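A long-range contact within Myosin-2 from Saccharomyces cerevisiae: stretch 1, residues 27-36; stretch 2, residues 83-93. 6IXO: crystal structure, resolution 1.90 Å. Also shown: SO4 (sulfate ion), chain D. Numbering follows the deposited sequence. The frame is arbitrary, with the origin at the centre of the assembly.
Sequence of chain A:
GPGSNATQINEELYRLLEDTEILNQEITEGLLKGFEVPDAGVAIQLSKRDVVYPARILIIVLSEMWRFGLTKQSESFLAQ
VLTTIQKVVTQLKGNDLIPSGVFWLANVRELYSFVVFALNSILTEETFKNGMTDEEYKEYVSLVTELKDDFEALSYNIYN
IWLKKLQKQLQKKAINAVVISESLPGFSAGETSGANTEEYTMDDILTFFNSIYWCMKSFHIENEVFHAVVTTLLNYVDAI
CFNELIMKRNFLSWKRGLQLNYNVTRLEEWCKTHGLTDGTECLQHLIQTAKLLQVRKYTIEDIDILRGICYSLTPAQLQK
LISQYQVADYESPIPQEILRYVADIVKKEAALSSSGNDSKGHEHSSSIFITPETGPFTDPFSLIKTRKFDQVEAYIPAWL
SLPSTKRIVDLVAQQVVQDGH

Stretch 1 (27-36) ITEGLLKGFE
Stretch 2 83-93: TTIQKVVTQLK

The contact between residues 27-36 and 83-93 joins two helical segments whose N-to-C directions differ by 51° (signed crossing angle -51°) and whose axes approach to 10.4 Å. No hydrogen bond or salt bridge crosses it; 368 Å² is buried, summed over both sides, mainly through side-chain packing. CA atoms pair in the same direction along both chains: Thr28 CA lies 6.3 Å from Thr84 CA, Leu32 CA 6.7 Å from Ile85 CA, and Lys33 CA 6.4 Å from Val88 CA.

Thr84 covers the most surface. Its CA-to-CB bond points toward the first stretch, and with chi1 at -62° (m) its CG2 methyl meets two consecutive residues, lying 3.7 Å from Leu32 CB and 3.9 Å from Lys33 CG. Its OG1 sits 3.4 Å from Thr28 CG2, a contact with a methyl; Thr28 adopts the p rotamer, and both threonine hydroxyls are hydrogen-bonded elsewhere in the structure.

Leu32 also points toward its partner. In the m, t conformation it places CD2 4.3 Å from CG1 of Ile85, itself m, t. The backbone here departs from a regular alpha-helix: a wider pi-type turn spans 27-32, with Leu32 N donating to Ile27 O at 2.9 Å, while the bond from Leu31 N to Ile27 O is weak at 3.2 Å. Lys33 N continues the wider spacing, reaching Thr28 O at 3.0 Å.

One turn after Thr84 in a regular helix, where Val88 N bonds Thr84 O at 2.7 Å, Val88 (chi1 168°, t) provides the second centre of packing. Its CG2 is 4.1 Å from both CA and CG of Lys33, and its CG1 is 3.6 Å from Phe35 CE1. Lys33 has an extended side chain (m, t, t, t); its aliphatic part packs against the second stretch, and NZ forms a salt bridge within its own stretch, 3.1 Å from Glu29 OE2.

A type I beta turn from Leu32 to Phe35, with Phe35 N bonded to Leu32 O at 3.2 Å, brings the aromatic side chain back to the contact. Gly34 (phi/psi -96/13) lies within this turn; a CB there would come 2.4 Å from Gly30 O. Phe35 (phi/psi -53/147; chi1 79°, p; chi2 -79°) points toward the second stretch, its ring oblique to Val88 CG1 and Leu92 CD2. Leu92 (m, t; phi/psi -66/139) follows the helix and closes the contact, its CD2 4.3 Å from Phe35 CZ.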

# COMPACT_ATOMS: atom_id res chain seq x y z
N ILE A 27 -0.76 -4.90 -26.71
CA ILE A 27 -0.75 -4.11 -25.49
C ILE A 27 -1.19 -4.92 -24.28
O ILE A 27 -0.51 -4.92 -23.25
CB ILE A 27 -1.66 -2.87 -25.64
CG1 ILE A 27 -1.14 -1.97 -26.77
CG2 ILE A 27 -1.65 -2.06 -24.42
CD1 ILE A 27 0.19 -1.35 -26.48
N THR A 28 -2.32 -5.62 -24.40
CA THR A 28 -2.83 -6.32 -23.21
C THR A 28 -2.00 -7.55 -22.86
O THR A 28 -1.71 -7.81 -21.68
CB THR A 28 -4.31 -6.72 -23.36
OG1 THR A 28 -4.48 -7.60 -24.47
CG2 THR A 28 -5.19 -5.49 -23.55
N GLU A 29 -1.60 -8.33 -23.86
CA GLU A 29 -0.88 -9.56 -23.56
C GLU A 29 0.63 -9.32 -23.43
O GLU A 29 1.26 -9.91 -22.59
CB GLU A 29 -1.15 -10.63 -24.64
CG GLU A 29 -2.64 -10.95 -24.83
CD GLU A 29 -3.33 -11.46 -23.55
OE1 GLU A 29 -2.81 -12.41 -22.91
OE2 GLU A 29 -4.40 -10.92 -23.19
N GLY A 30 1.21 -8.45 -24.25
CA GLY A 30 2.65 -8.24 -24.24
C GLY A 30 3.11 -7.18 -23.23
O GLY A 30 3.99 -7.41 -22.42
N LEU A 31 2.51 -6.00 -23.30
CA LEU A 31 3.00 -4.90 -22.48
C LEU A 31 2.47 -4.99 -21.06
O LEU A 31 3.20 -4.83 -20.08
CB LEU A 31 2.59 -3.55 -23.10
CG LEU A 31 3.07 -2.33 -22.32
CD1 LEU A 31 4.57 -2.22 -22.36
CD2 LEU A 31 2.41 -1.07 -22.86
N LEU A 32 1.17 -5.21 -20.94
CA LEU A 32 0.58 -5.13 -19.62
C LEU A 32 0.74 -6.47 -18.85
O LEU A 32 1.37 -6.49 -17.79
CB LEU A 32 -0.89 -4.74 -19.71
CG LEU A 32 -1.13 -3.40 -20.42
CD1 LEU A 32 -2.63 -3.18 -20.48
CD2 LEU A 32 -0.44 -2.23 -19.70
N LYS A 33 0.19 -7.56 -19.35
CA LYS A 33 0.32 -8.83 -18.60
C LYS A 33 1.77 -9.27 -18.56
O LYS A 33 2.19 -9.99 -17.66
CB LYS A 33 -0.54 -9.95 -19.21
CG LYS A 33 -2.03 -9.69 -19.14
CD LYS A 33 -2.81 -10.90 -19.63
CE LYS A 33 -4.28 -10.57 -19.85
NZ LYS A 33 -5.06 -11.76 -20.27
N GLY A 34 2.57 -8.79 -19.52
CA GLY A 34 3.96 -9.21 -19.62
C GLY A 34 4.94 -8.26 -18.94
O GLY A 34 6.14 -8.33 -19.19
N PHE A 35 4.43 -7.34 -18.12
CA PHE A 35 5.29 -6.36 -17.45
C PHE A 35 6.46 -7.03 -16.67
O PHE A 35 6.32 -8.15 -16.14
CB PHE A 35 4.47 -5.50 -16.48
CG PHE A 35 4.15 -6.19 -15.15
CD1 PHE A 35 3.12 -7.13 -15.05
CD2 PHE A 35 4.88 -5.87 -14.00
CE1 PHE A 35 2.83 -7.76 -13.81
CE2 PHE A 35 4.59 -6.50 -12.75
CZ PHE A 35 3.56 -7.45 -12.67
N GLU A 36 7.59 -6.32 -16.62
CA GLU A 36 8.76 -6.70 -15.84
C GLU A 36 9.13 -5.53 -14.94
O GLU A 36 9.23 -4.39 -15.37
CB GLU A 36 9.96 -7.07 -16.72
CG GLU A 36 9.79 -8.37 -17.52
CD GLU A 36 9.69 -9.61 -16.63
OE1 GLU A 36 10.29 -9.58 -15.54
OE2 GLU A 36 9.01 -10.59 -17.01
N THR A 83 -9.33 -2.71 -17.84
CA THR A 83 -9.68 -4.06 -17.41
C THR A 83 -8.42 -4.86 -17.12
O THR A 83 -8.33 -5.55 -16.09
CB THR A 83 -10.50 -4.82 -18.49
OG1 THR A 83 -11.71 -4.11 -18.76
CG2 THR A 83 -10.85 -6.23 -17.98
N THR A 84 -7.46 -4.77 -18.03
CA THR A 84 -6.27 -5.61 -17.93
C THR A 84 -5.43 -5.21 -16.73
O THR A 84 -4.94 -6.07 -15.97
CB THR A 84 -5.43 -5.57 -19.24
OG1 THR A 84 -6.22 -6.09 -20.32
CG2 THR A 84 -4.15 -6.41 -19.09
N ILE A 85 -5.24 -3.92 -16.53
CA ILE A 85 -4.40 -3.51 -15.40
C ILE A 85 -5.04 -3.97 -14.10
O ILE A 85 -4.38 -4.53 -13.24
CB ILE A 85 -4.18 -1.98 -15.36
CG1 ILE A 85 -3.24 -1.56 -16.53
CG2 ILE A 85 -3.61 -1.58 -14.00
CD1 ILE A 85 -3.04 -0.02 -16.68
N GLN A 86 -6.34 -3.73 -13.97
CA GLN A 86 -6.99 -4.10 -12.71
C GLN A 86 -6.86 -5.61 -12.51
O GLN A 86 -6.55 -6.09 -11.41
CB GLN A 86 -8.46 -3.69 -12.70
CG GLN A 86 -9.16 -4.10 -11.37
CD GLN A 86 -10.42 -3.30 -11.05
OE1 GLN A 86 -10.49 -2.07 -11.27
NE2 GLN A 86 -11.40 -3.97 -10.51
N LYS A 87 -7.10 -6.36 -13.58
CA LYS A 87 -6.97 -7.81 -13.54
C LYS A 87 -5.55 -8.22 -13.14
O LYS A 87 -5.36 -9.14 -12.34
CB LYS A 87 -7.34 -8.44 -14.88
CG LYS A 87 -7.18 -9.96 -14.88
CD LYS A 87 -7.79 -10.62 -16.12
CE LYS A 87 -7.82 -12.14 -15.99
NZ LYS A 87 -8.34 -12.82 -17.21
N VAL A 88 -4.55 -7.56 -13.70
CA VAL A 88 -3.18 -7.89 -13.34
C VAL A 88 -2.94 -7.66 -11.85
O VAL A 88 -2.30 -8.47 -11.19
CB VAL A 88 -2.16 -7.05 -14.18
CG1 VAL A 88 -0.77 -7.20 -13.60
CG2 VAL A 88 -2.16 -7.58 -15.65
N VAL A 89 -3.48 -6.58 -11.30
CA VAL A 89 -3.18 -6.33 -9.89
C VAL A 89 -3.95 -7.36 -9.01
O VAL A 89 -3.46 -7.79 -7.98
CB VAL A 89 -3.56 -4.91 -9.52
CG1 VAL A 89 -3.47 -4.71 -8.00
CG2 VAL A 89 -2.60 -3.87 -10.30
N THR A 90 -5.11 -7.80 -9.49
CA THR A 90 -5.94 -8.77 -8.77
C THR A 90 -5.23 -10.13 -8.61
O THR A 90 -5.45 -10.89 -7.65
CB THR A 90 -7.30 -8.90 -9.52
OG1 THR A 90 -7.99 -7.65 -9.36
CG2 THR A 90 -8.18 -10.01 -8.95
N GLN A 91 -4.33 -10.42 -9.55
CA GLN A 91 -3.62 -11.70 -9.60
C GLN A 91 -2.27 -11.65 -8.91
O GLN A 91 -1.58 -12.67 -8.84
CB GLN A 91 -3.47 -12.12 -11.07
CG GLN A 91 -4.84 -12.48 -11.70
CD GLN A 91 -4.75 -12.94 -13.15
OE1 GLN A 91 -3.82 -12.59 -13.87
NE2 GLN A 91 -5.73 -13.74 -13.57
N LEU A 92 -1.88 -10.49 -8.38
CA LEU A 92 -0.57 -10.40 -7.72
C LEU A 92 -0.53 -11.27 -6.45
O LEU A 92 -1.49 -11.30 -5.68
CB LEU A 92 -0.25 -8.97 -7.34
CG LEU A 92 -0.13 -8.00 -8.53
CD1 LEU A 92 0.29 -6.67 -7.96
CD2 LEU A 92 0.92 -8.54 -9.51
N LYS A 93 0.58 -11.95 -6.23
CA LYS A 93 0.71 -12.73 -5.01
C LYS A 93 2.17 -13.01 -4.69
O LYS A 93 3.04 -12.81 -5.52
CB LYS A 93 -0.05 -14.04 -5.16
CG LYS A 93 0.57 -14.89 -6.24
CD LYS A 93 -0.17 -16.19 -6.42
CE LYS A 93 -1.64 -15.94 -6.73
NZ LYS A 93 -1.89 -15.44 -8.12
S SO4 D . -5.49 -14.83 -7.80
O1 SO4 D . -6.60 -15.66 -7.36
O2 SO4 D . -4.75 -14.33 -6.65
O3 SO4 D . -4.61 -15.63 -8.65
O4 SO4 D . -6.03 -13.71 -8.56